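Long-range contacts in HPV18 E7 (Human papillomavirus type 18, PDB 6IWD), which probably drives resting host cells into S phase so that the virus can replicate its genome, this chain being its zinc-binding C-terminal domain: residues B[15-20]-B[45-50]; B[8-13]-B[23-28]. All blocks are in the same frame, centred on the assembly; numbering follows the deposited sequence.

Contact 1: residues B[15-20]-B[45-50]; sequences CCKCEA and SFVCPW. With ZN (zinc ion), chain F.
Cys15 holds SG anti to its own backbone N (chi1 175°), whereas Cys48 keeps SG between its backbone N and carbonyl carbon (chi1 73°), and from these two settings both sulphurs reach one zinc ion. The metal lies 2.2 Å from Cys48 SG and 2.5 Å from Cys15 SG. Cys18, two residues further round the loop from Cys16, brings its SG to 2.3 Å of the same zinc, and Cys51 completes the site with a fourth sulphur. A metal-bound sulphur commonly gathers N-H donors as well, and Cys15 is a clear example. Cys48 N gives its hydrogen to Cys15 SG over 3.2 Å in an almost straight bond (172°), and Lys17 N donates to that sulphur from within the loop. Two such donors probably draw off part of the charge on the sulphur, which would be consistent with its zinc distance being the longest of these three. Ala20 N similarly donates to Cys18 SG, while Cys48 SG, at the N-cap position, caps a backbone N just beyond Trp50. A step away from the metal the two backbones are tied directly: Cys16 N bonds to Phe46 O at 3.0 Å, and the same oxygen takes a CA-H contact from Cys15. Cys16 then turns its side chain onto the other segment, with CB 3.6 Å from Ser45 CB and SG 3.7 Å from Val47 CG2. Ser45 and Phe46 also pair in an antiparallel ladder with a strand of the second subunit, so the zinc site adjoins the dimer interface. The whole is a four-cysteine zinc site, in which two distant CxxC motifs are joined through one metal, the zinc-binding site of the E7 C-terminal domain.

Contact 2: residues B[8-13]-B[23-28]; sequences RHTMLC and ELVVES
Glu27 OE2 is gripped by two nitrogens of Arg8: NH2 makes a salt-bridging hydrogen bond of 2.7 Å, and NE adds a weak one at 3.3 Å. The carboxylate oxygen lies at the edge of the guanidinium, near its plane, yet the two flat groups are turned 54° against each other. Glu27 OE1 meanwhile forms a salt bridge with Lys17 of the second subunit, so this carboxylate carries charge pairing both within the chain and across the dimer. Arg8 reaches its partner through a nearly eclipsed chi3 of -15°, a strained setting that turns NE back beside CB; its CD rests 3.6 Å from Val25 CG1. Further along the same face, Thr10 CG2 meets Glu23 CG at 3.6 Å. Leu12 lies side by side with Glu23, its CD2 touching the same CG at 3.7 Å, so the aliphatic stem of the glutamate packs against both residues. On the other face His9, Met11, Leu24 and Val26 alternate with them. There the His9 ring presents its edge to Ser28 O, and helix 30-41 packs on this face, Leu33 touching His9 and Phe40 touching Met11. The backbones supply the framework: Met11 N bonds to Leu24 O at 2.7 Å, the reverse bond runs from Leu24 N to Met11 O, and His9 and Val26 are joined in both directions as well. With hydrogen-bonded and non-hydrogen-bonded pairs alternating and strand directions 155° apart, this is a classic antiparallel beta hairpin, covered on one face by a helix.

Overall arrangement
The two contacts sit on opposite sides of the chain's centre, with their own centres 16 Å apart, and their segments alternate along the sequence. The hairpin of contact 2 runs out into the loop that supplies two zinc cysteines to contact 1; the side chain of Cys13, near that end, is about 10 Å from the zinc ion. Phe46 bridges them directly, its CZ packing 3.6 Å from Leu24 CD1. They also meet between subunits: Val47 of contact 1 packs on Val25 of the second subunit, and Phe46 on its Val26. Zinc site, hairpin and dimer interface thus form one continuous structure, with the metal at one end.

Contact 1: residues B[15-20]-B[45-50]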
loop_
_atom_site.group_PDB
_atom_site.type_symbol
_atom_site.label_atom_id
_atom_site.label_comp_id
_atom_site.label_asym_id
_atom_site.label_seq_id
_atom_site.Cartn_x
_atom_site.Cartn_y
_atom_site.Cartn_z
ATOM N N CYS B 15 3.567 10.472 -16.801
ATOM C CA CYS B 15 3.969 11.594 -15.964
ATOM C C CYS B 15 2.767 12.487 -15.681
ATOM O O CYS B 15 1.973 12.792 -16.574
ATOM C CB CYS B 15 5.076 12.403 -16.634
ATOM S SG CYS B 15 5.503 13.901 -15.708
ATOM N N CYS B 16 2.629 12.903 -14.425
ATOM C CA CYS B 16 1.491 13.734 -14.063
ATOM C C CYS B 16 1.664 15.187 -14.483
ATOM O O CYS B 16 0.770 15.997 -14.219
ATOM C CB CYS B 16 1.224 13.652 -12.560
ATOM S SG CYS B 16 2.587 14.176 -11.500
ATOM N N LYS B 17 2.773 15.532 -15.135
ATOM C CA LYS B 17 3.005 16.902 -15.574
ATOM C C LYS B 17 3.045 17.076 -17.084
ATOM O O LYS B 17 2.743 18.170 -17.564
ATOM C CB LYS B 17 4.320 17.438 -14.991
ATOM C CG LYS B 17 4.336 17.522 -13.476
ATOM C CD LYS B 17 3.184 18.377 -12.965
ATOM C CE LYS B 17 2.589 17.776 -11.706
ATOM N NZ LYS B 17 1.095 17.880 -11.665
ATOM N N CYS B 18 3.394 16.038 -17.851
ATOM C CA CYS B 18 3.722 16.261 -19.255
ATOM C C CYS B 18 3.295 15.155 -20.212
ATOM O O CYS B 18 3.713 15.188 -21.378
ATOM C CB CYS B 18 5.225 16.464 -19.413
ATOM S SG CYS B 18 6.125 14.908 -19.518
ATOM N N GLU B 19 2.514 14.169 -19.777
ATOM C CA GLU B 19 1.954 13.134 -20.645
ATOM C C GLU B 19 2.993 12.127 -21.146
ATOM O O GLU B 19 2.617 11.163 -21.828
ATOM C CB GLU B 19 1.226 13.737 -21.858
ATOM C CG GLU B 19 -0.117 13.124 -22.220
ATOM C CD GLU B 19 -0.914 14.019 -23.164
ATOM O OE1 GLU B 19 -1.406 13.528 -24.204
ATOM O OE2 GLU B 19 -1.042 15.224 -22.867
ATOM N N ALA B 20 4.277 12.308 -20.846
ATOM C CA ALA B 20 5.265 11.321 -21.262
ATOM C C ALA B 20 5.067 10.018 -20.498
ATOM O O ALA B 20 4.647 10.012 -19.338
ATOM C CB ALA B 20 6.686 11.837 -21.039
ATOM N N SER B 45 1.156 9.449 -8.212
ATOM C CA SER B 45 1.567 9.729 -9.579
ATOM C C SER B 45 3.067 9.971 -9.603
ATOM O O SER B 45 3.635 10.486 -8.640
ATOM C CB SER B 45 0.855 10.973 -10.157
ATOM O OG SER B 45 -0.546 10.780 -10.273
ATOM N N PHE B 46 3.703 9.623 -10.716
ATOM C CA PHE B 46 5.130 9.851 -10.890
ATOM C C PHE B 46 5.395 11.037 -11.809
ATOM O O PHE B 46 4.607 11.346 -12.707
ATOM C CB PHE B 46 5.817 8.601 -11.436
ATOM C CG PHE B 46 6.033 7.557 -10.396
ATOM C CD1 PHE B 46 4.983 6.743 -9.991
ATOM C CD2 PHE B 46 7.273 7.419 -9.780
ATOM C CE1 PHE B 46 5.171 5.789 -8.999
ATOM C CE2 PHE B 46 7.473 6.464 -8.801
ATOM C CZ PHE B 46 6.422 5.642 -8.407
ATOM N N VAL B 47 6.509 11.716 -11.546
ATOM C CA VAL B 47 6.985 12.842 -12.339
ATOM C C VAL B 47 8.201 12.374 -13.126
ATOM O O VAL B 47 9.136 11.807 -12.547
ATOM C CB VAL B 47 7.340 14.044 -11.445
ATOM C CG1 VAL B 47 7.747 15.229 -12.292
ATOM C CG2 VAL B 47 6.168 14.402 -10.529
ATOM N N CYS B 48 8.189 12.604 -14.441
ATOM C CA CYS B 48 9.295 12.161 -15.276
ATOM C C CYS B 48 10.558 12.941 -14.916
ATOM O O CYS B 48 10.490 13.962 -14.231
ATOM C CB CYS B 48 8.945 12.307 -16.763
ATOM S SG CYS B 48 8.899 13.988 -17.457
ATOM N N PRO B 49 11.736 12.447 -15.315
ATOM C CA PRO B 49 12.970 13.146 -14.918
ATOM C C PRO B 49 13.040 14.572 -15.424
ATOM O O PRO B 49 13.502 15.460 -14.697
ATOM C CB PRO B 49 14.073 12.270 -15.521
ATOM C CG PRO B 49 13.467 10.908 -15.566
ATOM C CD PRO B 49 12.027 11.142 -15.933
ATOM N N TRP B 50 12.570 14.827 -16.647
ATOM C CA TRP B 50 12.644 16.181 -17.185
ATOM C C TRP B 50 11.811 17.151 -16.356
ATOM O O TRP B 50 12.308 18.195 -15.917
ATOM C CB TRP B 50 12.202 16.211 -18.649
ATOM C CG TRP B 50 12.492 17.550 -19.253
ATOM C CD1 TRP B 50 13.615 17.905 -19.941
ATOM C CD2 TRP B 50 11.680 18.729 -19.173
ATOM N NE1 TRP B 50 13.546 19.223 -20.309
ATOM C CE2 TRP B 50 12.370 19.753 -19.848
ATOM C CE3 TRP B 50 10.436 19.015 -18.605
ATOM C CZ2 TRP B 50 11.862 21.035 -19.975
ATOM C CZ3 TRP B 50 9.935 20.286 -18.726
ATOM C CH2 TRP B 50 10.645 21.284 -19.408
HETATM ZN ZN ZN F . 6.999 15.007 -17.440
#

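Contact 2: residues B[8-13]-B[23-28]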
loop_
_atom_site.group_PDB
_atom_site.type_symbol
_atom_site.label_atom_id
_atom_site.label_comp_id
_atom_site.label_asym_id
_atom_site.label_seq_id
_atom_site.Cartn_x
_atom_site.Cartn_y
_atom_site.Cartn_z
ATOM N N ARG B 8 10.444 -9.899 -11.175
ATOM C CA ARG B 8 10.591 -8.622 -11.857
ATOM C C ARG B 8 9.291 -8.274 -12.572
ATOM O O ARG B 8 8.708 -9.123 -13.256
ATOM C CB ARG B 8 11.749 -8.660 -12.851
ATOM C CG ARG B 8 11.724 -7.506 -13.834
ATOM C CD ARG B 8 13.105 -7.030 -14.195
ATOM N NE ARG B 8 14.126 -7.526 -13.275
ATOM C CZ ARG B 8 15.416 -7.236 -13.396
ATOM N NH1 ARG B 8 15.819 -6.450 -14.388
ATOM N NH2 ARG B 8 16.300 -7.721 -12.530
ATOM N N HIS B 9 8.837 -7.031 -12.397
ATOM C CA HIS B 9 7.635 -6.528 -13.046
ATOM C C HIS B 9 7.913 -5.145 -13.611
ATOM O O HIS B 9 8.731 -4.395 -13.071
ATOM C CB HIS B 9 6.453 -6.450 -12.074
ATOM C CG HIS B 9 6.292 -7.666 -11.222
ATOM N ND1 HIS B 9 5.648 -8.803 -11.663
ATOM C CD2 HIS B 9 6.689 -7.926 -9.952
ATOM C CE1 HIS B 9 5.662 -9.712 -10.704
ATOM N NE2 HIS B 9 6.287 -9.207 -9.656
ATOM N N THR B 10 7.231 -4.803 -14.699
ATOM C CA THR B 10 7.335 -3.469 -15.271
ATOM C C THR B 10 6.001 -2.750 -15.124
ATOM O O THR B 10 4.951 -3.309 -15.452
ATOM C CB THR B 10 7.754 -3.509 -16.743
ATOM O OG1 THR B 10 9.021 -4.161 -16.854
ATOM C CG2 THR B 10 7.891 -2.087 -17.294
ATOM N N MET B 11 6.049 -1.522 -14.619
ATOM C CA MET B 11 4.875 -0.669 -14.483
ATOM C C MET B 11 4.980 0.471 -15.486
ATOM O O MET B 11 5.915 1.275 -15.417
ATOM C CB MET B 11 4.763 -0.108 -13.068
ATOM C CG MET B 11 4.542 -1.148 -11.988
ATOM S SD MET B 11 2.823 -1.682 -11.895
ATOM C CE MET B 11 1.990 -0.107 -11.696
ATOM N N LEU B 12 4.022 0.547 -16.406
ATOM C CA LEU B 12 3.904 1.678 -17.321
ATOM C C LEU B 12 2.903 2.680 -16.767
ATOM O O LEU B 12 1.799 2.306 -16.366
ATOM C CB LEU B 12 3.463 1.223 -18.713
ATOM C CG LEU B 12 4.525 0.454 -19.500
ATOM C CD1 LEU B 12 3.869 -0.523 -20.469
ATOM C CD2 LEU B 12 5.410 1.450 -20.241
ATOM N N CYS B 13 3.300 3.943 -16.718
ATOM C CA CYS B 13 2.406 4.990 -16.250
ATOM C C CYS B 13 2.729 6.262 -17.019
ATOM O O CYS B 13 3.642 6.292 -17.848
ATOM C CB CYS B 13 2.525 5.182 -14.731
ATOM S SG CYS B 13 4.208 5.581 -14.106
ATOM N N GLU B 23 8.441 4.237 -17.523
ATOM C CA GLU B 23 8.630 2.805 -17.336
ATOM C C GLU B 23 9.348 2.596 -16.005
ATOM O O GLU B 23 10.511 2.982 -15.857
ATOM C CB GLU B 23 9.427 2.224 -18.499
ATOM C CG GLU B 23 8.891 0.918 -19.051
ATOM C CD GLU B 23 9.371 0.652 -20.473
ATOM O OE1 GLU B 23 9.148 1.516 -21.356
ATOM O OE2 GLU B 23 9.983 -0.417 -20.701
ATOM N N LEU B 24 8.654 2.004 -15.036
ATOM C CA LEU B 24 9.239 1.649 -13.747
ATOM C C LEU B 24 9.431 0.143 -13.693
ATOM O O LEU B 24 8.513 -0.616 -14.024
ATOM C CB LEU B 24 8.354 2.095 -12.585
ATOM C CG LEU B 24 7.969 3.563 -12.514
ATOM C CD1 LEU B 24 6.963 3.757 -11.410
ATOM C CD2 LEU B 24 9.208 4.410 -12.279
ATOM N N VAL B 25 10.618 -0.286 -13.289
ATOM C CA VAL B 25 10.952 -1.699 -13.192
ATOM C C VAL B 25 11.203 -2.011 -11.726
ATOM O O VAL B 25 12.084 -1.407 -11.098
ATOM C CB VAL B 25 12.166 -2.052 -14.064
ATOM C CG1 VAL B 25 12.506 -3.528 -13.933
ATOM C CG2 VAL B 25 11.878 -1.677 -15.519
ATOM N N VAL B 26 10.415 -2.925 -11.173
ATOM C CA VAL B 26 10.524 -3.286 -9.770
ATOM C C VAL B 26 10.749 -4.789 -9.641
ATOM O O VAL B 26 10.480 -5.573 -10.555
ATOM C CB VAL B 26 9.274 -2.859 -8.964
ATOM C CG1 VAL B 26 9.156 -1.340 -8.934
ATOM C CG2 VAL B 26 8.015 -3.477 -9.555
ATOM N N GLU B 27 11.249 -5.183 -8.477
ATOM C CA GLU B 27 11.205 -6.567 -8.030
ATOM C C GLU B 27 10.467 -6.584 -6.706
ATOM O O GLU B 27 10.743 -5.752 -5.832
ATOM C CB GLU B 27 12.605 -7.165 -7.885
ATOM C CG GLU B 27 13.353 -7.214 -9.192
ATOM C CD GLU B 27 14.561 -8.126 -9.138
ATOM O OE1 GLU B 27 14.974 -8.507 -8.019
ATOM O OE2 GLU B 27 15.094 -8.465 -10.220
ATOM N N SER B 28 9.509 -7.495 -6.569
ATOM C CA SER B 28 8.681 -7.511 -5.367
ATOM C C SER B 28 7.874 -8.799 -5.331
ATOM O O SER B 28 7.783 -9.530 -6.322
ATOM C CB SER B 28 7.741 -6.301 -5.317
ATOM O OG SER B 28 6.704 -6.457 -6.266
#